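Local atomic coordinates of nisin biosynthesis protein NisC (Lactococcus lactis subsp. lactis, PDB entry 2G0D), a protein that acts as the lantibiotic cyclase of nisin biosynthesis, closing the thioether rings of the precursor peptide, and binds a zinc ion. Residues T32-L37 / G371-I376; G39-L44 / A89-H94; E46-D51 / I390-W395. One frame throughout, in Å; residues are numbered along the deposited sequence.

In the fold
All three contacts share the neighbourhood of helix 37-45. Interaction 1 lies at its start, interaction 2 along it and interaction 3 just after its end. Interactions 1 and 3 also bracket helix 376-387, so they join the N-terminal and C-terminal parts of the chain. Interaction 2 is buried, and no hydrogen bond crosses it; hydrophobic side chains pack on Ser-91. Interactions 1 and 3 are partly buried, and both rest on hydrogen bonds. Interaction 1 uses backbone groups and two waters, with Glu-374 near the zinc ion. Interaction 3 uses a buried carboxylate, with an aromatic ring toward the surface. Leu-33 packs on Gly-39, Leu-42 on Thr-393 and Phe-372 on Trp-395, so the three contacts touch one another.

Interaction 1: residues T32-L37 / G371-I376; sequences TLSTGL and GFLEGI
Ser-34 and Leu-373 join two loops of the alpha toroid, one leading into helix 37-45 and the other into helix 376-387. Leu-373 N donates to Ser-34 O at 3.1 Å, nearly straight at 167°. Water 2 also donates to Ser-34 O and accepts from Glu-374 N, giving this carbonyl two donors. Water 1 makes a second bridge. It accepts from Phe-372 N and donates to Leu-33 O and Gly-36 O. Gly-371, without a side chain, lies close against Thr-35, 4.1 Å between their CA atoms. The toroid brings these loops together although more than 330 residues apart in sequence. The zinc ion is bound by Cys-278, Cys-324 and His-325. Leu-373 shares a backbone hydrogen bond with Cys-324. The Glu-374 side chain touches His-325 and lies about 5 Å from the metal. Beside the backbone bonds, Leu-33 CD1 meets Phe-372 CD2 at 3.9 Å, oblique to the ring. Phe-372 CG is anti to its backbone N (chi1 169°), which carries the ring beside Leu-33. Phe-372 CB sits 3.4 Å from Leu-33 O. Thr-32 OG1 accepts from Thr-35 N at 3.1 Å, an ST motif. Ser-34 OG is hydrogen-bonded to Tyr-82 O.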
loop_
_atom_site.group_PDB
_atom_site.type_symbol
_atom_site.label_atom_id
_atom_site.label_comp_id
_atom_site.label_asym_id
_atom_site.label_seq_id
_atom_site.Cartn_x
_atom_site.Cartn_y
_atom_site.Cartn_z
ATOM N N THR A 32 2.328 -1.229 -14.922
ATOM C CA THR A 32 1.934 -1.440 -13.528
ATOM C C THR A 32 2.655 -0.470 -12.601
ATOM O O THR A 32 3.797 -0.095 -12.844
ATOM C CB THR A 32 2.257 -2.882 -13.054
ATOM O OG1 THR A 32 3.684 -3.058 -12.984
ATOM C CG2 THR A 32 1.642 -3.932 -14.003
ATOM N N LEU A 33 1.994 -0.080 -11.519
ATOM C CA LEU A 33 2.685 0.627 -10.434
ATOM C C LEU A 33 3.811 -0.241 -9.844
ATOM O O LEU A 33 4.906 0.265 -9.554
ATOM C CB LEU A 33 1.695 1.061 -9.345
ATOM C CG LEU A 33 2.259 1.693 -8.050
ATOM C CD1 LEU A 33 3.213 2.899 -8.320
ATOM C CD2 LEU A 33 1.106 2.099 -7.114
ATOM N N SER A 34 3.557 -1.544 -9.710
ATOM C CA SER A 34 4.496 -2.458 -9.046
ATOM C C SER A 34 5.882 -2.407 -9.606
ATOM O O SER A 34 6.844 -2.325 -8.827
ATOM C CB SER A 34 4.035 -3.915 -9.156
ATOM O OG SER A 34 2.933 -4.105 -8.327
ATOM N N THR A 35 5.979 -2.513 -10.939
ATOM C CA THR A 35 7.268 -2.707 -11.623
ATOM C C THR A 35 7.483 -1.796 -12.836
ATOM O O THR A 35 8.569 -1.778 -13.404
ATOM C CB THR A 35 7.441 -4.170 -12.140
ATOM O OG1 THR A 35 6.347 -4.481 -13.008
ATOM C CG2 THR A 35 7.469 -5.192 -10.982
ATOM N N GLY A 36 6.461 -1.060 -13.247
ATOM C CA GLY A 36 6.514 -0.372 -14.533
ATOM C C GLY A 36 6.484 1.142 -14.443
ATOM O O GLY A 36 6.847 1.733 -13.407
ATOM N N LEU A 37 6.028 1.761 -15.527
ATOM C CA LEU A 37 6.156 3.213 -15.735
ATOM C C LEU A 37 5.488 4.149 -14.719
ATOM O O LEU A 37 6.026 5.191 -14.418
ATOM C CB LEU A 37 5.728 3.589 -17.151
ATOM C CG LEU A 37 6.781 3.211 -18.197
ATOM C CD1 LEU A 37 6.161 3.268 -19.622
ATOM C CD2 LEU A 37 8.019 4.132 -18.095
ATOM N N GLY A 371 11.672 -0.769 -10.476
ATOM C CA GLY A 371 10.309 -0.379 -10.147
ATOM C C GLY A 371 10.053 -0.005 -8.690
ATOM O O GLY A 371 10.931 -0.117 -7.812
ATOM N N PHE A 372 8.817 0.407 -8.439
ATOM C CA PHE A 372 8.464 1.047 -7.193
ATOM C C PHE A 372 8.499 0.093 -6.025
ATOM O O PHE A 372 9.173 0.346 -5.009
ATOM C CB PHE A 372 7.068 1.655 -7.303
ATOM C CG PHE A 372 6.522 2.118 -5.988
ATOM C CD1 PHE A 372 7.124 3.182 -5.310
ATOM C CD2 PHE A 372 5.412 1.479 -5.412
ATOM C CE1 PHE A 372 6.614 3.601 -4.072
ATOM C CE2 PHE A 372 4.929 1.871 -4.191
ATOM C CZ PHE A 372 5.515 2.942 -3.522
ATOM N N LEU A 373 7.786 -1.024 -6.178
ATOM C CA LEU A 373 7.454 -1.835 -5.033
ATOM C C LEU A 373 8.684 -2.568 -4.486
ATOM O O LEU A 373 8.898 -2.648 -3.264
ATOM C CB LEU A 373 6.284 -2.791 -5.377
ATOM C CG LEU A 373 5.683 -3.608 -4.234
ATOM C CD1 LEU A 373 5.231 -2.737 -3.048
ATOM C CD2 LEU A 373 4.529 -4.518 -4.715
ATOM N N GLU A 374 9.489 -3.104 -5.392
ATOM C CA GLU A 374 10.667 -3.866 -4.985
ATOM C C GLU A 374 11.958 -3.246 -5.468
ATOM O O GLU A 374 13.039 -3.600 -4.982
ATOM C CB GLU A 374 10.563 -5.316 -5.486
ATOM C CG GLU A 374 9.352 -6.024 -4.884
ATOM C CD GLU A 374 9.482 -7.530 -4.865
ATOM O OE1 GLU A 374 10.404 -8.056 -5.497
ATOM O OE2 GLU A 374 8.662 -8.193 -4.203
ATOM N N GLY A 375 11.834 -2.325 -6.424
ATOM C CA GLY A 375 12.983 -1.884 -7.211
ATOM C C GLY A 375 13.626 -0.647 -6.624
ATOM O O GLY A 375 13.157 -0.100 -5.608
ATOM N N ILE A 376 14.709 -0.216 -7.253
ATOM C CA ILE A 376 15.452 0.943 -6.772
ATOM C C ILE A 376 14.657 2.266 -6.705
ATOM O O ILE A 376 14.887 3.058 -5.799
ATOM C CB ILE A 376 16.766 1.139 -7.541
ATOM C CG1 ILE A 376 17.661 2.155 -6.793
ATOM C CG2 ILE A 376 16.508 1.524 -9.015
ATOM C CD1 ILE A 376 19.148 1.988 -7.055
HETATM O O HOH W 1 7.125 0.943 -10.768
HETATM O O HOH W 2 9.151 -3.476 -8.196
#

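Interaction 2: residues G39-L44 / A89-H94; sequences GIILML and ALSILH
Ser-91 O, which meets Ile-41 across the contact, lies at the edge of the His-94 imidazole and in its plane. The nearest ring atom is His-94 CE1, 3.2 Å from Ser-91 O. The same ring carbon packs on the CG2 methyl of Thr-393. From the other helix Ile-41 CG2 comes to 3.3 Å from Ser-91 O. One carbonyl oxygen is thus met by a ring carbon and by two methyl groups, the second being Leu-42 CD2. Ile-41 CG2 is anti to its own backbone N, and this branch also approaches Ile-92 CG2, at 4.5 Å. The contact joins two short helices of the alpha toroid, 37-45 and 85-92, side by side. Helix 37-45 is covered elsewhere by helix 3-20, with Trp-15 on Ile-40, and by helix 376-387, with Leu-381 on Met-43. Helix 100-122 covers helix 85-92 through Leu-105 and Leu-106 on Ile-92. Leu-42 does most of the remaining packing. Its forked end is laid over the backbone of Ser-91: CG and CD2 are both 3.7 Å from Ser-91 CA, and CD1 is a little farther off. Ser-91 CB faces Leu-42 CG at 3.9 Å. The small serine side chain goes with a close approach, 5.5 Å between Leu-42 CA and Ser-91 CA. Ser-91 OG stands between its backbone N and carbonyl carbon (chi1 75°) and is hydrogen-bonded to Ile-88 O, one turn back. No hydrogen bond crosses between the two segments.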
loop_
_atom_site.group_PDB
_atom_site.type_symbol
_atom_site.label_atom_id
_atom_site.label_comp_id
_atom_site.label_asym_id
_atom_site.label_seq_id
_atom_site.Cartn_x
_atom_site.Cartn_y
_atom_site.Cartn_z
ATOM N N GLY A 39 5.360 3.828 -11.491
ATOM C CA GLY A 39 6.364 4.010 -10.400
ATOM C C GLY A 39 7.504 4.938 -10.804
ATOM O O GLY A 39 7.957 5.783 -10.022
ATOM N N ILE A 40 7.925 4.827 -12.064
ATOM C CA ILE A 40 8.967 5.686 -12.599
ATOM C C ILE A 40 8.526 7.153 -12.706
ATOM O O ILE A 40 9.282 8.055 -12.327
ATOM C CB ILE A 40 9.445 5.185 -13.985
ATOM C CG1 ILE A 40 9.849 3.706 -13.908
ATOM C CG2 ILE A 40 10.610 6.012 -14.482
ATOM C CD1 ILE A 40 10.837 3.338 -12.781
ATOM N N ILE A 41 7.314 7.372 -13.232
ATOM C CA ILE A 41 6.691 8.686 -13.304
ATOM C C ILE A 41 6.638 9.314 -11.906
ATOM O O ILE A 41 6.972 10.481 -11.764
ATOM C CB ILE A 41 5.251 8.590 -13.913
ATOM C CG1 ILE A 41 5.326 8.268 -15.424
ATOM C CG2 ILE A 41 4.461 9.862 -13.674
ATOM C CD1 ILE A 41 3.994 7.716 -16.031
ATOM N N LEU A 42 6.251 8.543 -10.880
ATOM C CA LEU A 42 6.210 9.078 -9.488
ATOM C C LEU A 42 7.560 9.521 -8.962
ATOM O O LEU A 42 7.687 10.621 -8.422
ATOM C CB LEU A 42 5.533 8.125 -8.502
ATOM C CG LEU A 42 4.020 8.022 -8.741
ATOM C CD1 LEU A 42 3.411 6.836 -8.010
ATOM C CD2 LEU A 42 3.317 9.338 -8.325
ATOM N N MET A 43 8.574 8.690 -9.169
ATOM C CA MET A 43 9.923 9.006 -8.715
ATOM C C MET A 43 10.449 10.290 -9.360
ATOM O O MET A 43 11.015 11.126 -8.683
ATOM C CB MET A 43 10.873 7.850 -8.996
ATOM C CG MET A 43 12.352 8.259 -8.811
ATOM S SD MET A 43 13.514 7.207 -9.668
ATOM C CE MET A 43 13.244 7.711 -11.350
ATOM N N LEU A 44 10.259 10.430 -10.664
ATOM C CA LEU A 44 10.763 11.584 -11.426
ATOM C C LEU A 44 10.002 12.854 -11.070
ATOM O O LEU A 44 10.583 13.939 -11.007
ATOM C CB LEU A 44 10.646 11.331 -12.939
ATOM C CG LEU A 44 11.600 10.368 -13.659
ATOM C CD1 LEU A 44 11.204 10.206 -15.134
ATOM C CD2 LEU A 44 13.034 10.826 -13.571
ATOM N N ALA A 89 -3.563 6.019 -12.710
ATOM C CA ALA A 89 -4.184 7.287 -12.308
ATOM C C ALA A 89 -3.467 7.947 -11.135
ATOM O O ALA A 89 -3.258 9.162 -11.159
ATOM C CB ALA A 89 -5.670 7.108 -12.011
ATOM N N LEU A 90 -3.115 7.176 -10.102
ATOM C CA LEU A 90 -2.350 7.738 -8.990
ATOM C C LEU A 90 -1.059 8.396 -9.470
ATOM O O LEU A 90 -0.696 9.499 -8.991
ATOM C CB LEU A 90 -2.002 6.667 -7.926
ATOM C CG LEU A 90 -1.319 7.183 -6.637
ATOM C CD1 LEU A 90 -2.296 7.996 -5.820
ATOM C CD2 LEU A 90 -0.773 6.035 -5.841
ATOM N N SER A 91 -0.366 7.737 -10.417
ATOM C CA SER A 91 0.942 8.215 -10.868
ATOM C C SER A 91 0.896 9.597 -11.570
ATOM O O SER A 91 1.919 10.328 -11.611
ATOM C CB SER A 91 1.646 7.160 -11.722
ATOM O OG SER A 91 1.097 7.053 -13.039
ATOM N N ILE A 92 -0.287 9.981 -12.086
ATOM C CA ILE A 92 -0.434 11.280 -12.771
ATOM C C ILE A 92 -1.434 12.234 -12.103
ATOM O O ILE A 92 -1.682 13.338 -12.584
ATOM C CB ILE A 92 -0.806 11.108 -14.279
ATOM C CG1 ILE A 92 -2.234 10.549 -14.424
ATOM C CG2 ILE A 92 0.213 10.215 -15.008
ATOM C CD1 ILE A 92 -2.690 10.376 -15.876
ATOM N N LEU A 93 -2.027 11.806 -11.003
ATOM C CA LEU A 93 -3.098 12.583 -10.348
ATOM C C LEU A 93 -2.721 14.059 -10.086
ATOM O O LEU A 93 -3.535 14.955 -10.332
ATOM C CB LEU A 93 -3.566 11.890 -9.052
ATOM C CG LEU A 93 -4.713 12.584 -8.311
ATOM C CD1 LEU A 93 -5.960 12.712 -9.189
ATOM C CD2 LEU A 93 -5.043 11.852 -7.045
ATOM N N HIS A 94 -1.491 14.310 -9.627
ATOM C CA HIS A 94 -0.996 15.689 -9.342
ATOM C C HIS A 94 -0.944 16.615 -10.565
ATOM O O HIS A 94 -0.830 17.830 -10.425
ATOM C CB HIS A 94 0.398 15.626 -8.753
ATOM C CG HIS A 94 1.395 15.032 -9.687
ATOM N ND1 HIS A 94 1.435 13.683 -9.950
ATOM C CD2 HIS A 94 2.364 15.601 -10.439
ATOM C CE1 HIS A 94 2.395 13.441 -10.822
ATOM N NE2 HIS A 94 2.969 14.588 -11.142
#

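Interaction 3: residues E46-D51 / I390-W395; sequences ELKNKD and INFTYW
Glu-46 holds the backbone of Phe-392 and Thr-393 with both carboxylate oxygens. Phe-392 N donates to Glu-46 OE1 at 2.9 Å, on the syn side. Glu-46 OE2 takes two bonds from the same face of its plane. Thr-393 OG1 donates on the anti side at 2.6 Å, and Thr-393 N donates from above the plane at 2.8 Å. The Glu-46 chain bends at chi2 (-59°), which turns CD toward these donors. The edge of the Trp-395 ring closes in, with CD1 3.3 Å from Glu-46 OE2. Toward the surface, Lys-48 CB lies over the centre of the Phe-392 ring at 3.8 Å, a CH-pi contact 4° off the normal. Asn-49 OD1 stands at the edge of that ring, 3.8 Å from Phe-392 CE2. This contact ties the loop after helix 37-45 to the loop after helix 376-387, two helices of the alpha toroid that also touch. Lys-385 of helix 376-387 forms a salt bridge with Glu-46 OE1, which would help keep the buried carboxylate charged. Farther out, Thr-393 OG1 accepts from Trp-395 N at 3.2 Å, an ST turn that fixes the hydroxyl. Trp-395 NE1 gives a weak bond to Asn-391 OD1, and Asn-391 ND2 is held by Ser-389 O.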
loop_
_atom_site.group_PDB
_atom_site.type_symbol
_atom_site.label_atom_id
_atom_site.label_comp_id
_atom_site.label_asym_id
_atom_site.label_seq_id
_atom_site.Cartn_x
_atom_site.Cartn_y
_atom_site.Cartn_z
ATOM N N GLU A 46 8.573 13.617 -8.297
ATOM C CA GLU A 46 9.031 14.072 -6.998
ATOM C C GLU A 46 10.372 14.802 -7.008
ATOM O O GLU A 46 10.861 15.220 -5.958
ATOM C CB GLU A 46 9.140 12.888 -6.051
ATOM C CG GLU A 46 7.825 12.432 -5.503
ATOM C CD GLU A 46 7.057 13.500 -4.729
ATOM O OE1 GLU A 46 7.608 14.607 -4.500
ATOM O OE2 GLU A 46 5.887 13.212 -4.364
ATOM N N LEU A 47 10.971 14.941 -8.179
ATOM C CA LEU A 47 12.288 15.551 -8.291
ATOM C C LEU A 47 12.188 16.940 -8.904
ATOM O O LEU A 47 13.189 17.487 -9.354
ATOM C CB LEU A 47 13.206 14.663 -9.123
ATOM C CG LEU A 47 13.508 13.261 -8.593
ATOM C CD1 LEU A 47 14.476 12.577 -9.558
ATOM C CD2 LEU A 47 14.118 13.339 -7.202
ATOM N N LYS A 48 10.979 17.509 -8.875
ATOM C CA LYS A 48 10.666 18.786 -9.514
ATOM C C LYS A 48 11.522 19.967 -9.030
ATOM O O LYS A 48 11.879 20.843 -9.829
ATOM C CB LYS A 48 9.167 19.116 -9.393
ATOM C CG LYS A 48 8.795 20.448 -10.027
ATOM C CD LYS A 48 7.290 20.621 -10.216
ATOM C CE LYS A 48 7.029 21.986 -10.888
ATOM N NZ LYS A 48 5.593 22.258 -11.234
ATOM N N ASN A 49 11.851 19.992 -7.735
ATOM C CA ASN A 49 12.763 21.021 -7.241
ATOM C C ASN A 49 14.155 20.933 -7.869
ATOM O O ASN A 49 14.854 21.942 -7.904
ATOM C CB ASN A 49 12.864 21.026 -5.702
ATOM C CG ASN A 49 13.416 19.734 -5.149
ATOM O OD1 ASN A 49 12.847 18.666 -5.379
ATOM N ND2 ASN A 49 14.528 19.816 -4.413
ATOM N N LYS A 50 14.546 19.746 -8.360
ATOM C CA LYS A 50 15.926 19.490 -8.845
ATOM C C LYS A 50 16.200 20.201 -10.175
ATOM O O LYS A 50 15.266 20.583 -10.890
ATOM C CB LYS A 50 16.245 17.972 -8.915
ATOM C CG LYS A 50 16.633 17.333 -7.537
ATOM C CD LYS A 50 16.941 15.775 -7.548
ATOM C CE LYS A 50 18.351 15.318 -8.095
ATOM N NZ LYS A 50 18.325 14.794 -9.527
ATOM N N ASP A 51 17.479 20.402 -10.492
ATOM C CA ASP A 51 17.858 21.191 -11.672
ATOM C C ASP A 51 17.379 20.614 -13.006
ATOM O O ASP A 51 16.973 21.371 -13.895
ATOM C CB ASP A 51 19.368 21.460 -11.705
ATOM C CG ASP A 51 19.795 22.500 -10.677
ATOM O OD1 ASP A 51 18.917 23.233 -10.180
ATOM O OD2 ASP A 51 21.005 22.582 -10.358
ATOM N N ILE A 390 8.485 18.370 0.741
ATOM C CA ILE A 390 7.266 18.629 -0.012
ATOM C C ILE A 390 7.060 17.494 -1.036
ATOM O O ILE A 390 7.957 17.195 -1.839
ATOM C CB ILE A 390 7.247 20.023 -0.686
ATOM C CG1 ILE A 390 7.099 21.124 0.374
ATOM C CG2 ILE A 390 6.081 20.151 -1.691
ATOM C CD1 ILE A 390 7.147 22.504 -0.178
ATOM N N ASN A 391 5.898 16.839 -0.947
ATOM C CA ASN A 391 5.500 15.809 -1.912
ATOM C C ASN A 391 4.749 16.441 -3.035
ATOM O O ASN A 391 3.662 16.999 -2.827
ATOM C CB ASN A 391 4.632 14.705 -1.273
ATOM C CG ASN A 391 5.444 13.728 -0.458
ATOM O OD1 ASN A 391 5.282 12.524 -0.602
ATOM N ND2 ASN A 391 6.363 14.241 0.371
ATOM N N PHE A 392 5.338 16.363 -4.222
ATOM C CA PHE A 392 4.697 16.825 -5.432
ATOM C C PHE A 392 3.600 15.841 -5.912
ATOM O O PHE A 392 2.700 16.242 -6.648
ATOM C CB PHE A 392 5.753 17.023 -6.523
ATOM C CG PHE A 392 6.793 18.058 -6.178
ATOM C CD1 PHE A 392 6.483 19.422 -6.235
ATOM C CD2 PHE A 392 8.079 17.674 -5.782
ATOM C CE1 PHE A 392 7.446 20.388 -5.904
ATOM C CE2 PHE A 392 9.048 18.621 -5.455
ATOM C CZ PHE A 392 8.733 19.987 -5.512
ATOM N N THR A 393 3.672 14.577 -5.465
ATOM C CA THR A 393 2.790 13.524 -5.971
ATOM C C THR A 393 2.029 12.886 -4.831
ATOM O O THR A 393 2.319 13.159 -3.666
ATOM C CB THR A 393 3.593 12.371 -6.659
ATOM O OG1 THR A 393 4.331 11.636 -5.672
ATOM C CG2 THR A 393 4.571 12.905 -7.723
ATOM N N TYR A 394 1.107 11.976 -5.168
ATOM C CA TYR A 394 0.408 11.190 -4.150
ATOM C C TYR A 394 0.969 9.785 -3.981
ATOM O O TYR A 394 0.233 8.864 -3.609
ATOM C CB TYR A 394 -1.120 11.151 -4.422
ATOM C CG TYR A 394 -1.776 12.520 -4.409
ATOM C CD1 TYR A 394 -2.329 13.039 -3.244
ATOM C CD2 TYR A 394 -1.804 13.303 -5.559
ATOM C CE1 TYR A 394 -2.924 14.326 -3.222
ATOM C CE2 TYR A 394 -2.368 14.584 -5.565
ATOM C CZ TYR A 394 -2.931 15.086 -4.397
ATOM O OH TYR A 394 -3.517 16.340 -4.437
ATOM N N TRP A 395 2.257 9.599 -4.245
ATOM C CA TRP A 395 2.856 8.246 -4.203
ATOM C C TRP A 395 2.599 7.486 -2.909
ATOM O O TRP A 395 2.410 6.264 -2.930
ATOM C CB TRP A 395 4.372 8.265 -4.475
ATOM C CG TRP A 395 5.247 8.855 -3.376
ATOM C CD1 TRP A 395 5.455 10.196 -3.116
ATOM C CD2 TRP A 395 6.080 8.135 -2.446
ATOM N NE1 TRP A 395 6.348 10.337 -2.086
ATOM C CE2 TRP A 395 6.747 9.100 -1.652
ATOM C CE3 TRP A 395 6.330 6.764 -2.207
ATOM C CZ2 TRP A 395 7.647 8.747 -0.628
ATOM C CZ3 TRP A 395 7.228 6.415 -1.192
ATOM C CH2 TRP A 395 7.866 7.406 -0.407
#